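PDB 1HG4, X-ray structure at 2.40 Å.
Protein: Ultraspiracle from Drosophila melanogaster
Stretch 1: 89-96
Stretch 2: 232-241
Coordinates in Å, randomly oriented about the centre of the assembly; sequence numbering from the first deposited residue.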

# COMPACT_ATOMS: atom_id res chain seq x y z
N TRP A 89 -5.07 -17.24 14.59
CA TRP A 89 -4.78 -18.46 15.38
C TRP A 89 -5.53 -19.74 15.02
O TRP A 89 -4.89 -20.77 14.78
CB TRP A 89 -4.90 -18.19 16.89
CG TRP A 89 -6.27 -18.17 17.50
CD1 TRP A 89 -7.13 -17.11 17.58
CD2 TRP A 89 -6.89 -19.25 18.23
NE1 TRP A 89 -8.24 -17.45 18.33
CE2 TRP A 89 -8.12 -18.75 18.73
CE3 TRP A 89 -6.52 -20.57 18.51
CZ2 TRP A 89 -8.99 -19.54 19.50
CZ3 TRP A 89 -7.39 -21.36 19.28
CH2 TRP A 89 -8.61 -20.84 19.76
N ILE A 90 -6.86 -19.70 14.98
CA ILE A 90 -7.63 -20.90 14.63
C ILE A 90 -7.27 -21.43 13.24
O ILE A 90 -7.09 -22.63 13.07
CB ILE A 90 -9.16 -20.65 14.70
CG1 ILE A 90 -9.55 -20.27 16.13
CG2 ILE A 90 -9.92 -21.90 14.29
CD1 ILE A 90 -10.99 -19.91 16.28
N GLU A 91 -7.15 -20.54 12.25
CA GLU A 91 -6.82 -20.97 10.90
C GLU A 91 -5.42 -21.59 10.83
O GLU A 91 -5.18 -22.50 10.04
CB GLU A 91 -6.90 -19.81 9.92
CG GLU A 91 -8.31 -19.26 9.73
CD GLU A 91 -8.35 -18.12 8.73
OE1 GLU A 91 -8.18 -18.37 7.52
OE2 GLU A 91 -8.55 -16.98 9.16
N LEU A 92 -4.51 -21.08 11.64
CA LEU A 92 -3.15 -21.60 11.64
C LEU A 92 -3.15 -22.99 12.25
O LEU A 92 -2.49 -23.89 11.72
CB LEU A 92 -2.20 -20.68 12.42
CG LEU A 92 -1.92 -19.31 11.77
CD1 LEU A 92 -1.10 -18.44 12.72
CD2 LEU A 92 -1.18 -19.48 10.44
N LEU A 93 -3.89 -23.18 13.34
CA LEU A 93 -3.96 -24.50 13.98
C LEU A 93 -4.61 -25.53 13.06
O LEU A 93 -4.07 -26.62 12.86
CB LEU A 93 -4.73 -24.45 15.30
CG LEU A 93 -4.10 -23.60 16.40
CD1 LEU A 93 -4.77 -23.89 17.73
CD2 LEU A 93 -2.63 -23.90 16.50
N ILE A 94 -5.75 -25.18 12.48
CA ILE A 94 -6.46 -26.09 11.58
C ILE A 94 -5.67 -26.44 10.33
O ILE A 94 -5.83 -27.54 9.80
CB ILE A 94 -7.84 -25.51 11.19
CG1 ILE A 94 -8.73 -25.46 12.43
CG2 ILE A 94 -8.49 -26.37 10.11
CD1 ILE A 94 -10.09 -24.85 12.17
N ALA A 95 -4.83 -25.53 9.86
CA ALA A 95 -4.01 -25.80 8.68
C ALA A 95 -3.01 -26.90 9.05
O ALA A 95 -2.71 -27.79 8.26
CB ALA A 95 -3.26 -24.53 8.23
N ASN A 96 -2.49 -26.83 10.27
CA ASN A 96 -1.56 -27.85 10.75
C ASN A 96 -2.25 -29.20 10.93
O ASN A 96 -1.63 -30.23 10.66
CB ASN A 96 -0.90 -27.41 12.06
CG ASN A 96 0.30 -26.50 11.83
OD1 ASN A 96 0.61 -25.63 12.66
ND2 ASN A 96 1.00 -26.71 10.73
N ARG A 232 -7.81 -22.91 -1.28
CA ARG A 232 -7.99 -23.60 -0.02
C ARG A 232 -8.21 -22.61 1.14
O ARG A 232 -8.81 -22.97 2.16
CB ARG A 232 -6.78 -24.48 0.29
CG ARG A 232 -6.58 -25.64 -0.69
CD ARG A 232 -7.79 -26.56 -0.73
NE ARG A 232 -8.78 -26.14 -1.72
CZ ARG A 232 -10.10 -26.10 -1.51
NH1 ARG A 232 -10.59 -26.43 -0.32
NH2 ARG A 232 -10.92 -25.70 -2.47
N LEU A 233 -7.74 -21.37 0.98
CA LEU A 233 -7.87 -20.36 2.04
C LEU A 233 -9.30 -20.06 2.47
O LEU A 233 -9.59 -20.00 3.67
CB LEU A 233 -7.16 -19.07 1.64
CG LEU A 233 -5.64 -19.18 1.56
CD1 LEU A 233 -5.05 -17.83 1.17
CD2 LEU A 233 -5.08 -19.65 2.89
N PRO A 234 -10.21 -19.86 1.51
CA PRO A 234 -11.60 -19.58 1.88
C PRO A 234 -12.24 -20.74 2.66
O PRO A 234 -13.01 -20.53 3.59
CB PRO A 234 -12.27 -19.34 0.53
CG PRO A 234 -11.18 -18.73 -0.26
CD PRO A 234 -10.00 -19.62 0.08
N ALA A 235 -11.92 -21.96 2.27
CA ALA A 235 -12.47 -23.12 2.95
C ALA A 235 -11.87 -23.20 4.36
O ALA A 235 -12.53 -23.63 5.30
CB ALA A 235 -12.16 -24.39 2.16
N LEU A 236 -10.62 -22.78 4.49
CA LEU A 236 -9.97 -22.80 5.79
C LEU A 236 -10.66 -21.80 6.71
O LEU A 236 -10.96 -22.10 7.87
CB LEU A 236 -8.49 -22.44 5.66
CG LEU A 236 -7.49 -23.31 6.43
CD1 LEU A 236 -6.10 -22.67 6.35
CD2 LEU A 236 -7.92 -23.47 7.88
N ARG A 237 -10.93 -20.61 6.19
CA ARG A 237 -11.59 -19.57 6.98
C ARG A 237 -12.99 -19.98 7.42
O ARG A 237 -13.37 -19.80 8.57
CB ARG A 237 -11.69 -18.27 6.19
CG ARG A 237 -12.28 -17.14 7.02
CD ARG A 237 -12.41 -15.84 6.26
NE ARG A 237 -13.06 -14.82 7.08
CZ ARG A 237 -13.44 -13.62 6.65
NH1 ARG A 237 -13.24 -13.27 5.39
NH2 ARG A 237 -14.02 -12.77 7.48
N SER A 238 -13.77 -20.53 6.50
CA SER A 238 -15.11 -20.96 6.82
C SER A 238 -15.15 -22.02 7.92
O SER A 238 -15.91 -21.91 8.87
CB SER A 238 -15.80 -21.51 5.57
OG SER A 238 -17.16 -21.79 5.84
N ILE A 239 -14.31 -23.05 7.79
CA ILE A 239 -14.25 -24.12 8.78
C ILE A 239 -13.79 -23.54 10.12
O ILE A 239 -14.32 -23.87 11.18
CB ILE A 239 -13.26 -25.22 8.34
CG1 ILE A 239 -13.77 -25.90 7.06
CG2 ILE A 239 -13.06 -26.23 9.45
CD1 ILE A 239 -12.83 -26.92 6.49
N SER A 240 -12.79 -22.67 10.04
CA SER A 240 -12.22 -22.03 11.21
C SER A 240 -13.27 -21.22 11.99
O SER A 240 -13.25 -21.17 13.23
CB SER A 240 -11.05 -21.15 10.74
OG SER A 240 -10.58 -20.30 11.77
N LEU A 241 -14.20 -20.58 11.28
CA LEU A 241 -15.24 -19.80 11.95
C LEU A 241 -16.21 -20.72 12.71
O LEU A 241 -16.67 -20.36 13.80
CB LEU A 241 -16.01 -18.95 10.93
CG LEU A 241 -15.19 -17.78 10.35
CD1 LEU A 241 -15.92 -17.11 9.18
CD2 LEU A 241 -14.91 -16.75 11.46
O HOH W 1 -8.45 -18.22 12.67

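Helices that are far apart in sequence often pack through a small residue at the point of closest approach, with larger apolar side chains filling the space to one side. The two segments of Ultraspiracle considered here illustrate the principle. Both are helical throughout their central turns and extend beyond the residues described, and no contact between them joins residues fewer than 141 positions apart in the chain. Their axes approach to 9.0 Å, and their N-to-C directions make an angle of 110°, so the helices cross steeply instead of running side by side. Contact is therefore confined to a compact patch, burying 377 Å² in total. The closest pair of CA atoms is Glu91 CA and Ser240 CA, 5.5 Å apart, a spacing compatible with the small side chain of the serine, whose CA-to-CB bond points toward the first helix.

Trp89, at the start of the first stretch, makes no contact with the second, but its carbonyl accepts the backbone hydrogen bond from the N of Leu93. Ile90 is the first residue to meet the partner helix. Its CG2 lies 3.1 Å from Ser240 OG, a close packing of methyl against hydroxyl that contributes no hydrogen bond.

Glu91 has more of its surface covered by the second helix than any other residue of its stretch. Its backbone supplies the polar link: N donates to water 1 at 2.7 Å from the water oxygen, and the same water is hydrogen-bonded to Ser240 OG, 3.1 Å from its oxygen. At the kink the N atoms of Ile90 and Glu91 have no bond to the preceding turn, and that of Glu91 donates to the water. Glu91 N and Ser240 OG are themselves 3.5 Å apart, but the angle is poor and they are not hydrogen-bonded; the water makes the connection instead. The side chain, with chi1 m and chi2 t, reaches the second helix at two places. Its CG packs 3.2 Å from Ser240 OG, and its OE1 reaches 3.7 Å from Arg237 CA. This is contact with the backbone and base of Arg237, whose extended side chain leads its guanidinium away from the carboxylate, and no salt bridge forms. Glu91 O, which accepts the helical bond from Ala95 N, also touches Leu236, 3.6 Å from its CD2.

Leu92 points away and Leu93 sideways, and neither touches the second helix. One turn beyond Ile90, Ile94 points toward the second helix again and opens the apolar portion of the interface. Its CG2 meets Leu236 CD2 at 3.7 Å, while its CD1 lies 3.7 Å from Ser240 CA and 4.3 Å from Ile239 CG2. Ala95 extends this surface, with CB 3.9 Å from Leu236 CD1. Both methyls of Leu236 are thus engaged, and these van der Waals contacts bury hydrocarbon from water. Asn96 lies beyond reach. With no direct hydrogen bond across the pair, the helices meet through van der Waals packing, part apolar and part against Glu91 and Ser240, with one water bridging Glu91 N and Ser240 OG.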